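Local coordinates for lantibiotic dehydratase (PDB 5EHK), which probably dehydrates serine and threonine residues of the precursor peptide of the lantibiotic NAI-107, in a reaction that depends on tRNA, at residues G418-A422 against H802-S808; D609-V613 against V623-T627. All blocks are in the same frame, centred on the assembly; numbering follows the deposited sequence.

Interaction 1: G418-A422 against H802-S808; sequences GADRA and HIRATVS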
loop_
_atom_site.group_PDB
_atom_site.type_symbol
_atom_site.label_atom_id
_atom_site.label_comp_id
_atom_site.label_asym_id
_atom_site.label_seq_id
_atom_site.Cartn_x
_atom_site.Cartn_y
_atom_site.Cartn_z
ATOM N N GLY A 418 -22.202 3.867 -10.677
ATOM C CA GLY A 418 -22.146 4.840 -11.746
ATOM C C GLY A 418 -22.575 6.230 -11.294
ATOM O O GLY A 418 -22.773 6.503 -10.100
ATOM N N ALA A 419 -22.770 7.105 -12.269
ATOM C CA ALA A 419 -23.014 8.508 -12.006
ATOM C C ALA A 419 -24.473 8.927 -12.228
ATOM O O ALA A 419 -24.764 10.119 -12.313
ATOM C CB ALA A 419 -22.091 9.347 -12.860
ATOM N N ASP A 420 -25.387 7.967 -12.350
ATOM C CA ASP A 420 -26.800 8.319 -12.517
ATOM C C ASP A 420 -27.696 7.623 -11.530
ATOM O O ASP A 420 -28.820 7.271 -11.857
ATOM C CB ASP A 420 -27.304 8.020 -13.921
ATOM C CG ASP A 420 -26.541 8.776 -14.978
ATOM O OD1 ASP A 420 -26.793 9.995 -15.115
ATOM O OD2 ASP A 420 -25.710 8.151 -15.680
ATOM N N ARG A 421 -27.208 7.430 -10.314
ATOM C CA ARG A 421 -27.955 6.660 -9.351
ATOM C C ARG A 421 -27.722 7.216 -7.967
ATOM O O ARG A 421 -26.607 7.602 -7.637
ATOM C CB ARG A 421 -27.522 5.197 -9.409
ATOM C CG ARG A 421 -28.151 4.343 -8.323
ATOM C CD ARG A 421 -28.340 2.904 -8.745
ATOM N NE ARG A 421 -28.862 2.127 -7.634
ATOM C CZ ARG A 421 -28.476 0.894 -7.328
ATOM N NH1 ARG A 421 -27.558 0.288 -8.079
ATOM N NH2 ARG A 421 -29.023 0.271 -6.280
ATOM N N ALA A 422 -28.785 7.315 -7.181
ATOM C CA ALA A 422 -28.644 7.730 -5.800
ATOM C C ALA A 422 -28.938 6.526 -4.937
ATOM O O ALA A 422 -29.795 5.714 -5.275
ATOM C CB ALA A 422 -29.583 8.867 -5.477
ATOM N N HIS A 802 -26.153 18.082 -8.891
ATOM C CA HIS A 802 -26.108 16.868 -9.665
ATOM C C HIS A 802 -27.271 16.091 -9.199
ATOM O O HIS A 802 -27.163 15.360 -8.218
ATOM C CB HIS A 802 -24.862 16.057 -9.343
ATOM C CG HIS A 802 -24.868 14.700 -9.971
ATOM N ND1 HIS A 802 -25.277 13.571 -9.292
ATOM C CD2 HIS A 802 -24.547 14.294 -11.223
ATOM C CE1 HIS A 802 -25.188 12.524 -10.092
ATOM N NE2 HIS A 802 -24.743 12.934 -11.267
ATOM N N ILE A 803 -28.403 16.275 -9.858
ATOM C CA ILE A 803 -29.591 15.561 -9.424
ATOM C C ILE A 803 -30.071 14.566 -10.474
ATOM O O ILE A 803 -30.537 14.939 -11.554
ATOM C CB ILE A 803 -30.737 16.520 -9.069
ATOM C CG1 ILE A 803 -30.239 17.614 -8.130
ATOM C CG2 ILE A 803 -31.893 15.742 -8.480
ATOM C CD1 ILE A 803 -29.696 17.081 -6.861
ATOM N N ARG A 804 -29.957 13.292 -10.140
ATOM C CA ARG A 804 -30.405 12.210 -11.006
ATOM C C ARG A 804 -30.804 11.098 -10.063
ATOM O O ARG A 804 -30.695 9.924 -10.387
ATOM C CB ARG A 804 -29.279 11.773 -11.953
ATOM C CG ARG A 804 -29.014 12.814 -13.029
ATOM C CD ARG A 804 -27.622 12.751 -13.561
ATOM N NE ARG A 804 -27.255 14.041 -14.129
ATOM C CZ ARG A 804 -26.064 14.290 -14.660
ATOM N NH1 ARG A 804 -25.150 13.319 -14.696
ATOM N NH2 ARG A 804 -25.786 15.497 -15.153
ATOM N N ALA A 805 -31.237 11.513 -8.877
ATOM C CA ALA A 805 -31.703 10.639 -7.819
ATOM C C ALA A 805 -32.493 9.423 -8.364
ATOM O O ALA A 805 -33.291 9.559 -9.296
ATOM C CB ALA A 805 -32.524 11.450 -6.818
ATOM N N THR A 806 -32.240 8.230 -7.817
ATOM C CA THR A 806 -32.832 7.007 -8.365
ATOM C C THR A 806 -33.221 5.971 -7.289
ATOM O O THR A 806 -33.308 6.266 -6.071
ATOM C CB THR A 806 -31.903 6.403 -9.479
ATOM O OG1 THR A 806 -31.352 7.474 -10.255
ATOM C CG2 THR A 806 -32.644 5.456 -10.462
ATOM N N VAL A 807 -33.536 4.780 -7.775
ATOM C CA VAL A 807 -33.895 3.642 -6.957
ATOM C C VAL A 807 -33.415 2.408 -7.721
ATOM O O VAL A 807 -32.841 2.527 -8.809
ATOM C CB VAL A 807 -35.427 3.577 -6.694
ATOM C CG1 VAL A 807 -35.851 4.606 -5.636
ATOM C CG2 VAL A 807 -36.217 3.786 -7.998
ATOM N N SER A 808 -33.646 1.231 -7.154
ATOM C CA SER A 808 -33.174 -0.017 -7.745
ATOM C C SER A 808 -34.328 -0.992 -7.973
ATOM O O SER A 808 -34.974 -0.968 -9.022
ATOM C CB SER A 808 -32.108 -0.668 -6.854
ATOM O OG SER A 808 -31.885 -2.021 -7.233
#
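Start at Gly418, where the chain leaves helix 407-417: its positive phi, which glycine tolerates easily, turns the backbone out of the helix ahead of the contact. At Ala419 the carbonyl lies at the edge of the His802 ring, and His802 NE2 donates a weak hydrogen bond to Ala419 O over 3.0 Å, bent to 131°. Asp420 sits at the exposed margin. Its carboxylate reaches back to Arg804 in a long salt bridge, Asp420 OD1 to Arg804 NH1 at 3.7 Å, while Asp420 OD1 lies 3.3 Å from Arg804 CD, so the acid rests beside the aliphatic part of the arginine as well. The carbonyl of Asp420 meets a hydroxyl, Asp420 O to Thr806 OG1 at 3.0 Å, yet that hydroxyl gives its proton to Arg804 O within its own segment (Thr806 OG1 to Arg804 O, 2.5 Å). Arg421 starts off away from the other segment, but its extended side chain runs past Thr806 until Arg421 NH2 lies 3.3 Å from Ser808 CB. Ala422 then turns its methyl inward: Ala422 CB is 3.6 Å from Ala805 CA and 4.1 Å from Ala805 CB. The second segment belongs to the long loop between strands 785-792 and 819-824, the latter in the four-stranded sheet of the C-terminal region. That loop here crosses the connection from helix 407-417 to edge strand 423-424 and rests on the 611-624 hairpin, with Ile803 and Ala805 on Val623 of strand 620-624 and His802 N bonded to Glu630 of strand 629-634.

Interaction 2: D609-V613 against V623-T627; sequences DELGV and VHLPT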
loop_
_atom_site.group_PDB
_atom_site.type_symbol
_atom_site.label_atom_id
_atom_site.label_comp_id
_atom_site.label_asym_id
_atom_site.label_seq_id
_atom_site.Cartn_x
_atom_site.Cartn_y
_atom_site.Cartn_z
ATOM N N ASP A 609 -33.627 9.329 6.816
ATOM C CA ASP A 609 -34.053 8.334 5.834
ATOM C C ASP A 609 -34.546 8.952 4.538
ATOM O O ASP A 609 -34.951 8.235 3.638
ATOM C CB ASP A 609 -35.094 7.348 6.395
ATOM C CG ASP A 609 -36.393 8.025 6.876
ATOM O OD1 ASP A 609 -36.752 9.149 6.421
ATOM O OD2 ASP A 609 -37.073 7.401 7.727
ATOM N N GLU A 610 -34.527 10.280 4.453
ATOM C CA GLU A 610 -34.909 10.952 3.220
ATOM C C GLU A 610 -33.694 11.295 2.379
ATOM O O GLU A 610 -33.826 11.870 1.293
ATOM C CB GLU A 610 -35.704 12.217 3.495
ATOM C CG GLU A 610 -36.999 12.015 4.245
ATOM C CD GLU A 610 -37.830 13.312 4.335
ATOM O OE1 GLU A 610 -37.432 14.343 3.710
ATOM O OE2 GLU A 610 -38.874 13.299 5.036
ATOM N N LEU A 611 -32.515 10.944 2.883
ATOM C CA LEU A 611 -31.270 11.340 2.252
ATOM C C LEU A 611 -30.656 10.252 1.351
ATOM O O LEU A 611 -30.732 9.079 1.655
ATOM C CB LEU A 611 -30.293 11.803 3.327
ATOM C CG LEU A 611 -30.800 13.021 4.099
ATOM C CD1 LEU A 611 -29.791 13.528 5.146
ATOM C CD2 LEU A 611 -31.150 14.129 3.094
ATOM N N GLY A 612 -30.044 10.664 0.244
ATOM C CA GLY A 612 -29.389 9.761 -0.683
ATOM C C GLY A 612 -28.015 10.271 -1.101
ATOM O O GLY A 612 -27.637 11.414 -0.807
ATOM N N VAL A 613 -27.224 9.411 -1.727
ATOM C CA VAL A 613 -25.900 9.808 -2.172
ATOM C C VAL A 613 -25.762 9.451 -3.658
ATOM O O VAL A 613 -26.089 8.331 -4.063
ATOM C CB VAL A 613 -24.797 9.125 -1.337
ATOM C CG1 VAL A 613 -23.435 9.721 -1.653
ATOM C CG2 VAL A 613 -25.074 9.244 0.149
ATOM N N VAL A 623 -28.178 14.090 -1.420
ATOM C CA VAL A 623 -29.383 14.482 -2.142
ATOM C C VAL A 623 -30.600 14.256 -1.281
ATOM O O VAL A 623 -30.741 13.188 -0.697
ATOM C CB VAL A 623 -29.541 13.703 -3.465
ATOM C CG1 VAL A 623 -30.841 14.039 -4.131
ATOM C CG2 VAL A 623 -28.424 14.047 -4.378
ATOM N N HIS A 624 -31.482 15.252 -1.192
ATOM C CA HIS A 624 -32.766 15.038 -0.530
ATOM C C HIS A 624 -33.657 14.418 -1.572
ATOM O O HIS A 624 -34.093 15.079 -2.524
ATOM C CB HIS A 624 -33.366 16.327 0.023
ATOM C CG HIS A 624 -34.691 16.144 0.699
ATOM N ND1 HIS A 624 -35.879 16.575 0.142
ATOM C CD2 HIS A 624 -35.016 15.584 1.890
ATOM C CE1 HIS A 624 -36.875 16.283 0.960
ATOM N NE2 HIS A 624 -36.382 15.678 2.028
ATOM N N LEU A 625 -33.871 13.114 -1.407
ATOM C CA LEU A 625 -34.578 12.299 -2.392
ATOM C C LEU A 625 -35.990 12.802 -2.758
ATOM O O LEU A 625 -36.309 12.882 -3.939
ATOM C CB LEU A 625 -34.601 10.821 -1.960
ATOM C CG LEU A 625 -33.231 10.166 -2.004
ATOM C CD1 LEU A 625 -33.211 8.791 -1.374
ATOM C CD2 LEU A 625 -32.771 10.125 -3.444
ATOM N N PRO A 626 -36.817 13.182 -1.764
ATOM C CA PRO A 626 -38.151 13.632 -2.173
ATOM C C PRO A 626 -38.180 14.810 -3.142
ATOM O O PRO A 626 -39.137 14.886 -3.910
ATOM C CB PRO A 626 -38.799 14.033 -0.844
ATOM C CG PRO A 626 -38.152 13.109 0.156
ATOM C CD PRO A 626 -36.722 13.027 -0.298
ATOM N N THR A 627 -37.169 15.685 -3.125
ATOM C CA THR A 627 -37.257 16.948 -3.862
ATOM C C THR A 627 -36.225 17.149 -4.966
ATOM O O THR A 627 -36.365 18.045 -5.785
ATOM C CB THR A 627 -37.212 18.153 -2.919
ATOM O OG1 THR A 627 -35.950 18.185 -2.243
ATOM C CG2 THR A 627 -38.337 18.067 -1.879
#
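The shortest polar contact is between side chains: His624 NE2 donates to Glu610 OE1 over only 2.4 Å, very short for a His-carboxylate hydrogen bond. The other ring nitrogen is held too, His624 ND1 lying 2.9 Å from Thr627 OG1, so the imidazole is fixed at both nitrogens. Next come the backbone bonds. Gly612 and Val623 form an antiparallel hydrogen-bonded pair, with Gly612 N to Val623 O and Val623 N to Gly612 O both at 2.8 Å. Leu611 faces His624 as the neighbouring non-hydrogen-bonded pair, its CA-H directed at the same carbonyl (Leu611 CA to Val623 O, 3.5 Å). One step further out, Leu625 N still reaches Glu610 O at 3.0 Å, although Glu610 is already in a 3-10 turn. Packing finishes the job. Leu611 CD2 lies 4.1 Å from His624 CA, and both side chains touch Val631 on the adjacent strand 629-634. On the opposite face Leu625 folds over Gly612, where a beta carbon would clash with Leu625 CD2; glycine leaves that room. Pro626 CD closes in on Glu610 O at 3.5 Å. Beyond the paired strands, Thr627 N bonds to His624 O at 3.2 Å, closing a type I beta turn toward strand 629-634. This is the open end of a beta hairpin, 611-615 with 620-624, within a mixed sheet.

Overall arrangement
The two contacts meet directly, their centres about 11 Å apart. Interaction 2 is partly buried and local, joining segments only ten residues apart, on the two strands of one hairpin, through regular backbone hydrogen bonds. Interaction 1 lies at the surface and brings together loops 380 residues apart in sequence, with one weak hydrogen bond, a long salt bridge and small apolar contacts instead of any strand register. The apolar seam between them is made by alanines against the hairpin: Ala805 CB lies 3.6 Å from Leu625 CD2 and 4.1 Å from Val623 CG1, while Ala422 CB is 4.0 Å from Leu625 CD2. Ala422 leads into strand 423-424, which pairs with 611-615, so interaction 1 lies next to the edge strand, and interaction 2 joins the two strands just inside it.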